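Local coordinates for protein serine protease (PDB 2OUA) that probably cleaves peptide bonds within proteins, as the mature, acid-stable protease domain of a longer precursor, a chymotrypsin-fold serine endopeptidase, at residues A[86-94]-A[147-155]. Sequence-based numbering, arbitrary orientation.
Sequences ATVSGSSTA and FISGTQAQG
The amides of Gln152 and Gln154 reach from the hairpin 147-155 into the chain 86-94 curling round it. In Gln152, CG leaves anti to the carbonyl carbon, beside the backbone N (chi1 -58°), and the side chain folds back at chi2, which lays the amide over the backbone at Gly90. There OE1 takes the N-H of Ser92 on an in-plane lone pair (Ser92 N to Gln152 OE1, 2.8 Å), while a water joins OE1 to Ser92 OG. Gln154 is bent in the same way, and its amide uses both ends: NE2 gives one proton to Ser92 O (Gln154 NE2 to Ser92 O, 2.9 Å) and another to Gln152 O, and OE1 accepts from Ala94 N. The donor to Gln152 O comes from above that carbonyl's plane, on the face opposite Ser149 N, so two bonds grip the oxygen and the amide of Gln154 is held at three points.

At the turn, a type II' from Ser149 to Gln152, Thr151 sets OG1 3.0 Å from Ser89 OG in a hydroxyl pair, and its CG2 lies alongside Thr87. Backbone bonds frame the middle: Ser89 N to Thr151 O, nearly straight at 178°, and Ala153 N to Gly90 O.

Ile148 CD1 touches Ala86 CB (4.1 Å) and Val88 CG2 (4.2 Å). Segment 86-94 belongs to the linker between the two barrels of the chymotrypsin-like fold, wrapping round this second-barrel hairpin between strands 85-87 and 99-104, away from the predicted catalytic triad, with Trp109 of strand 108-116 against Ala86 and Ile148, and Leu186 of strand 185-186 against Val88 and Ala153.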
loop_
_atom_site.group_PDB
_atom_site.type_symbol
_atom_site.label_atom_id
_atom_site.label_comp_id
_atom_site.label_asym_id
_atom_site.label_seq_id
_atom_site.Cartn_x
_atom_site.Cartn_y
_atom_site.Cartn_z
ATOM N N ALA A 86 3.006 -0.972 13.768
ATOM C CA ALA A 86 4.344 -0.516 13.444
ATOM C C ALA A 86 4.110 0.981 13.298
ATOM O O ALA A 86 3.004 1.404 12.955
ATOM C CB ALA A 86 4.812 -1.105 12.120
ATOM N N THR A 87 5.122 1.785 13.577
ATOM C CA THR A 87 4.976 3.229 13.455
ATOM C C THR A 87 5.741 3.720 12.233
ATOM O O THR A 87 6.790 3.180 11.891
ATOM C CB THR A 87 5.510 3.946 14.704
ATOM O OG1 THR A 87 6.856 3.530 14.946
ATOM C CG2 THR A 87 4.660 3.601 15.916
ATOM N N VAL A 88 5.201 4.740 11.573
ATOM C CA VAL A 88 5.829 5.314 10.390
ATOM C C VAL A 88 6.508 6.619 10.774
ATOM O O VAL A 88 5.848 7.557 11.230
ATOM C CB VAL A 88 4.782 5.604 9.284
ATOM C CG1 VAL A 88 5.472 6.171 8.041
ATOM C CG2 VAL A 88 4.027 4.330 8.941
ATOM N N SER A 89 7.825 6.681 10.604
ATOM C CA SER A 89 8.569 7.890 10.943
ATOM C C SER A 89 9.162 8.535 9.692
ATOM O O SER A 89 9.706 9.636 9.744
ATOM C CB SER A 89 9.687 7.568 11.939
ATOM O OG SER A 89 10.724 6.825 11.325
ATOM N N GLY A 90 9.049 7.842 8.565
ATOM C CA GLY A 90 9.576 8.373 7.320
ATOM C C GLY A 90 9.513 7.337 6.219
ATOM O O GLY A 90 8.859 6.307 6.377
ATOM N N SER A 91 10.188 7.605 5.106
ATOM C CA SER A 91 10.198 6.672 3.991
ATOM C C SER A 91 11.586 6.488 3.389
ATOM O O SER A 91 11.732 6.404 2.171
ATOM C CB SER A 91 9.219 7.129 2.899
ATOM O OG SER A 91 9.540 8.422 2.419
ATOM N N SER A 92 12.610 6.437 4.237
ATOM C CA SER A 92 13.965 6.228 3.743
ATOM C C SER A 92 13.990 4.833 3.130
ATOM O O SER A 92 13.537 3.865 3.746
ATOM C CB SER A 92 14.986 6.315 4.879
ATOM O OG SER A 92 15.043 7.626 5.411
ATOM N N THR A 93 14.520 4.741 1.917
ATOM C CA THR A 93 14.586 3.477 1.197
ATOM C C THR A 93 15.494 2.454 1.870
ATOM O O THR A 93 16.638 2.752 2.214
ATOM C CB THR A 93 15.080 3.702 -0.247
ATOM O OG1 THR A 93 14.229 4.655 -0.896
ATOM C CG2 THR A 93 15.053 2.402 -1.029
ATOM N N ALA A 94 14.974 1.247 2.050
ATOM C CA ALA A 94 15.736 0.169 2.661
ATOM C C ALA A 94 16.585 -0.504 1.584
ATOM O O ALA A 94 16.167 -0.622 0.427
ATOM C CB ALA A 94 14.791 -0.845 3.301
ATOM N N PHE A 147 4.018 -1.957 2.871
ATOM C CA PHE A 147 5.283 -2.694 2.902
ATOM C C PHE A 147 6.129 -1.702 3.684
ATOM O O PHE A 147 6.301 -0.542 3.277
ATOM C CB PHE A 147 5.927 -2.936 1.530
ATOM C CG PHE A 147 5.606 -4.280 0.948
ATOM C CD1 PHE A 147 4.479 -4.426 0.155
ATOM C CD2 PHE A 147 6.386 -5.401 1.222
ATOM C CE1 PHE A 147 4.129 -5.658 -0.358
ATOM C CE2 PHE A 147 6.034 -6.663 0.705
ATOM C CZ PHE A 147 4.898 -6.778 -0.086
ATOM N N ILE A 148 6.632 -2.156 4.821
ATOM C CA ILE A 148 7.408 -1.290 5.691
ATOM C C ILE A 148 8.621 -2.012 6.276
ATOM O O ILE A 148 8.561 -3.204 6.569
ATOM C CB ILE A 148 6.493 -0.769 6.836
ATOM C CG1 ILE A 148 7.255 0.194 7.743
ATOM C CG2 ILE A 148 5.939 -1.950 7.629
ATOM C CD1 ILE A 148 6.393 0.807 8.831
ATOM N N SER A 149 9.729 -1.290 6.416
ATOM C CA SER A 149 10.947 -1.850 6.998
ATOM C C SER A 149 11.238 -1.045 8.258
ATOM O O SER A 149 11.604 0.125 8.180
ATOM C CB SER A 149 12.125 -1.736 6.027
ATOM O OG SER A 149 11.879 -2.473 4.844
ATOM N N GLY A 150 11.074 -1.673 9.417
ATOM C CA GLY A 150 11.305 -0.964 10.666
ATOM C C GLY A 150 10.246 0.114 10.790
ATOM O O GLY A 150 9.058 -0.194 10.890
ATOM N N THR A 151 10.666 1.375 10.768
ATOM C CA THR A 151 9.729 2.492 10.860
ATOM C C THR A 151 9.724 3.288 9.553
ATOM O O THR A 151 9.175 4.388 9.493
ATOM C CB THR A 151 10.096 3.452 12.015
ATOM O OG1 THR A 151 11.414 3.976 11.805
ATOM C CG2 THR A 151 10.052 2.722 13.352
ATOM N N GLN A 152 10.328 2.724 8.510
ATOM C CA GLN A 152 10.398 3.406 7.217
ATOM C C GLN A 152 9.465 2.807 6.166
ATOM O O GLN A 152 9.605 1.645 5.790
ATOM C CB GLN A 152 11.838 3.381 6.683
ATOM C CG GLN A 152 12.861 4.027 7.607
ATOM C CD GLN A 152 12.513 5.465 7.952
ATOM O OE1 GLN A 152 12.336 6.302 7.067
ATOM N NE2 GLN A 152 12.415 5.755 9.247
ATOM N N ALA A 153 8.514 3.607 5.694
ATOM C CA ALA A 153 7.568 3.162 4.673
ATOM C C ALA A 153 8.327 2.865 3.383
ATOM O O ALA A 153 9.171 3.656 2.955
ATOM C CB ALA A 153 6.520 4.244 4.427
ATOM N N GLN A 154 8.020 1.730 2.757
ATOM C CA GLN A 154 8.704 1.338 1.527
ATOM C C GLN A 154 7.816 1.366 0.286
ATOM O O GLN A 154 8.234 1.845 -0.765
ATOM C CB GLN A 154 9.310 -0.060 1.687
ATOM C CG GLN A 154 10.298 -0.180 2.845
ATOM C CD GLN A 154 11.479 0.757 2.703
ATOM O OE1 GLN A 154 12.168 0.747 1.687
ATOM N NE2 GLN A 154 11.717 1.577 3.730
ATOM N N GLY A 155 6.596 0.850 0.400
ATOM C CA GLY A 155 5.709 0.847 -0.752
ATOM C C GLY A 155 4.349 0.232 -0.492
ATOM O O GLY A 155 3.982 -0.014 0.659
HETATM O O HOH W 1 7.570 0.156 13.640
HETATM O O HOH W 2 12.947 8.628 10.592
HETATM O O HOH W 3 10.897 4.156 0.761
HETATM O O HOH W 4 13.487 8.889 7.531
#